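Local atomic coordinates of cryptochrome DASH, chloroplastic/mitochondrial (Arabidopsis thaliana, PDB entry 2J4D), a protein that repairs cyclobutane pyrimidine dimers in single-stranded DNA as a flavin- and folate-binding photolyase and may also serve as a blue-light photoreceptor. Residues Y72-P76 and R77-T81. Numbering follows the deposited sequence.
Sequences YCLDP and RLFHT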
ATOM      1  N   TYR A  72       3.269 -18.666  -0.887  1.00 18.24           N
ATOM      2  CA  TYR A  72       2.691 -17.492  -1.523  1.00 19.87           C
ATOM      3  C   TYR A  72       2.089 -18.016  -2.815  1.00 21.06           C
ATOM      4  O   TYR A  72       2.751 -18.739  -3.568  1.00 20.55           O
ATOM      5  CB  TYR A  72       3.713 -16.413  -1.875  1.00 18.54           C
ATOM      6  CG  TYR A  72       3.050 -15.241  -2.582  1.00 19.77           C
ATOM      7  CD1 TYR A  72       2.365 -14.258  -1.862  1.00 21.54           C
ATOM      8  CD2 TYR A  72       3.039 -15.159  -3.975  1.00 21.14           C
ATOM      9  CE1 TYR A  72       1.681 -13.226  -2.516  1.00 21.28           C
ATOM     10  CE2 TYR A  72       2.362 -14.132  -4.640  1.00 19.19           C
ATOM     11  CZ  TYR A  72       1.685 -13.175  -3.906  1.00 24.52           C
ATOM     12  OH  TYR A  72       1.001 -12.181  -4.568  1.00 24.88           O
ATOM     13  N   CYS A  73       0.829 -17.673  -3.058  1.00 20.17           N
ATOM     14  CA  CYS A  73       0.149 -18.102  -4.273  1.00 19.66           C
ATOM     15  C   CYS A  73      -0.026 -16.921  -5.198  1.00 20.97           C
ATOM     16  O   CYS A  73      -0.577 -15.891  -4.809  1.00 22.80           O
ATOM     17  CB  CYS A  73      -1.240 -18.665  -3.966  1.00 17.78           C
ATOM     18  SG  CYS A  73      -1.246 -20.076  -2.860  1.00 23.55           S
ATOM     19  N   LEU A  74       0.448 -17.060  -6.426  1.00 18.95           N
ATOM     20  CA  LEU A  74       0.265 -15.986  -7.372  1.00 20.58           C
ATOM     21  C   LEU A  74      -1.122 -16.252  -7.963  1.00 20.19           C
ATOM     22  O   LEU A  74      -1.283 -17.063  -8.876  1.00 19.39           O
ATOM     23  CB  LEU A  74       1.331 -16.032  -8.448  1.00 24.99           C
ATOM     24  CG  LEU A  74       1.286 -14.710  -9.201  1.00 32.29           C
ATOM     25  CD1 LEU A  74       2.044 -13.627  -8.439  1.00 23.39           C
ATOM     26  CD2 LEU A  74       1.886 -14.928 -10.543  1.00 39.17           C
ATOM     27  N   ASP A  75      -2.115 -15.574  -7.392  1.00 18.96           N
ATOM     28  CA  ASP A  75      -3.527 -15.701  -7.757  1.00 20.18           C
ATOM     29  C   ASP A  75      -3.778 -15.149  -9.155  1.00 20.59           C
ATOM     30  O   ASP A  75      -3.579 -13.961  -9.395  1.00 18.96           O
ATOM     31  CB  ASP A  75      -4.356 -14.911  -6.738  1.00 19.55           C
ATOM     32  CG  ASP A  75      -5.839 -15.235  -6.789  1.00 24.18           C
ATOM     33  OD1 ASP A  75      -6.372 -15.463  -7.894  1.00 21.08           O
ATOM     34  OD2 ASP A  75      -6.471 -15.237  -5.706  1.00 24.79           O
ATOM     35  N   PRO A  76      -4.233 -15.998 -10.091  1.00 18.71           N
ATOM     36  CA  PRO A  76      -4.497 -15.534 -11.459  1.00 20.69           C
ATOM     37  C   PRO A  76      -5.468 -14.349 -11.546  1.00 19.91           C
ATOM     38  O   PRO A  76      -5.396 -13.533 -12.467  1.00 21.93           O
ATOM     39  CB  PRO A  76      -5.034 -16.793 -12.158  1.00 23.90           C
ATOM     40  CG  PRO A  76      -5.639 -17.596 -11.032  1.00 24.24           C
ATOM     41  CD  PRO A  76      -4.622 -17.411  -9.924  1.00 20.88           C
ATOM     42  N   ARG A  77      -6.370 -14.244 -10.580  1.00 20.96           N
ATOM     43  CA  ARG A  77      -7.336 -13.154 -10.577  1.00 20.87           C
ATOM     44  C   ARG A  77      -6.662 -11.794 -10.363  1.00 21.96           C
ATOM     45  O   ARG A  77      -7.205 -10.765 -10.741  1.00 19.76           O
ATOM     46  CB  ARG A  77      -8.397 -13.404  -9.501  1.00 22.28           C
ATOM     47  CG  ARG A  77      -9.305 -14.585  -9.829  1.00 24.23           C
ATOM     48  CD  ARG A  77     -10.087 -15.084  -8.617  1.00 27.12           C
ATOM     49  NE  ARG A  77      -9.194 -15.634  -7.601  1.00 23.79           N
ATOM     50  CZ  ARG A  77      -9.530 -16.590  -6.744  1.00 25.85           C
ATOM     51  NH1 ARG A  77     -10.750 -17.114  -6.773  1.00 22.98           N
ATOM     52  NH2 ARG A  77      -8.640 -17.035  -5.869  1.00 21.26           N
ATOM     53  N   LEU A  78      -5.469 -11.800  -9.772  1.00 19.48           N
ATOM     54  CA  LEU A  78      -4.735 -10.563  -9.514  1.00 21.88           C
ATOM     55  C   LEU A  78      -4.256  -9.928 -10.825  1.00 20.50           C
ATOM     56  O   LEU A  78      -3.922  -8.742 -10.875  1.00 20.41           O
ATOM     57  CB  LEU A  78      -3.535 -10.860  -8.613  1.00 26.52           C
ATOM     58  CG  LEU A  78      -2.780  -9.671  -8.022  1.00 34.77           C
ATOM     59  CD1 LEU A  78      -3.710  -8.892  -7.102  1.00 36.16           C
ATOM     60  CD2 LEU A  78      -1.563 -10.167  -7.250  1.00 39.35           C
ATOM     61  N   PHE A  79      -4.239 -10.723 -11.888  1.00 20.93           N
ATOM     62  CA  PHE A  79      -3.795 -10.223 -13.173  1.00 23.42           C
ATOM     63  C   PHE A  79      -4.847 -10.285 -14.256  1.00 25.47           C
ATOM     64  O   PHE A  79      -4.531 -10.490 -15.429  1.00 26.35           O
ATOM     65  CB  PHE A  79      -2.530 -10.959 -13.596  1.00 23.52           C
ATOM     66  CG  PHE A  79      -1.379 -10.689 -12.689  1.00 29.06           C
ATOM     67  CD1 PHE A  79      -0.634  -9.527 -12.830  1.00 33.09           C
ATOM     68  CD2 PHE A  79      -1.098 -11.548 -11.631  1.00 32.82           C
ATOM     69  CE1 PHE A  79       0.376  -9.217 -11.923  1.00 34.66           C
ATOM     70  CE2 PHE A  79      -0.090 -11.247 -10.718  1.00 33.20           C
ATOM     71  CZ  PHE A  79       0.645 -10.080 -10.865  1.00 32.64           C
ATOM     72  N   HIS A  80      -6.102 -10.126 -13.851  1.00 21.38           N
ATOM     73  CA  HIS A  80      -7.198 -10.082 -14.802  1.00 24.43           C
ATOM     74  C   HIS A  80      -7.508  -8.600 -14.965  1.00 21.91           C
ATOM     75  O   HIS A  80      -6.593  -7.832 -15.232  1.00 20.37           O
ATOM     76  CB  HIS A  80      -8.398 -10.879 -14.285  1.00 26.00           C
ATOM     77  CG  HIS A  80      -8.217 -12.360 -14.406  1.00 30.85           C
ATOM     78  ND1 HIS A  80      -9.033 -13.270 -13.771  1.00 32.12           N
ATOM     79  CD2 HIS A  80      -7.310 -13.089 -15.103  1.00 32.09           C
ATOM     80  CE1 HIS A  80      -8.634 -14.495 -14.067  1.00 35.06           C
ATOM     81  NE2 HIS A  80      -7.592 -14.412 -14.875  1.00 35.11           N
ATOM     82  N   THR A  81      -8.756  -8.173 -14.782  1.00 21.38           N
ATOM     83  CA  THR A  81      -9.067  -6.749 -14.964  1.00 21.96           C
ATOM     84  C   THR A  81      -9.861  -6.113 -13.831  1.00 22.56           C
ATOM     85  O   THR A  81     -10.438  -6.812 -12.995  1.00 22.11           O
ATOM     86  CB  THR A  81      -9.850  -6.529 -16.266  1.00 23.95           C
ATOM     87  OG1 THR A  81     -11.025  -7.346 -16.250  1.00 24.23           O
ATOM     88  CG2 THR A  81      -8.993  -6.902 -17.473  1.00 26.73           C
TER
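Where the parallel strand 67-74 of the photolyase alpha/beta domain ends, the chain turns into a short 3-10 segment, and Asp75 and Arg77 lock this first turn. The Asp75 carboxylate reaches forward to the residue two places on: OD1 accepts the backbone N of Arg77 at 2.9 Å on its anti side, closing an Asx turn. The same OD1 takes Arg77 NE at 2.8 Å through its syn lone pair, while OD2 receives NH2 at 2.8 Å. The guanidinium thus approaches side-on, with its plane turned 49° from that of the carboxylate. A bend at chi3 (-65°) brings the arginine chain round to this position. Its remaining nitrogen, NH1, forms a salt bridge with Glu124 at the start of helix 123-134.

The backbone closes the turn with two i to i+3 bonds, Leu78 N to Asp75 O (2.9 Å) and Phe79 N to Pro76 O (3.1 Å). Pro76 O also lies over one face of the His80 ring, 3.3 Å from CD2. Toward the strand, Leu74 CD1 meets the edge of the Phe79 ring at CE2, 3.9 Å away, and Leu74 also packs on Leu98 and Met99 of helix 92-111. An alanine in place of Asp75 would probably leave the Arg77 backbone N without its side-chain acceptor and the guanidinium less fixed in its rotation. Paired with the carboxylates of both Asp75 and Glu124, the guanidinium ties the turn, whose Leu78 side chain lies about 7 Å from the bound folate, to helix 123-134.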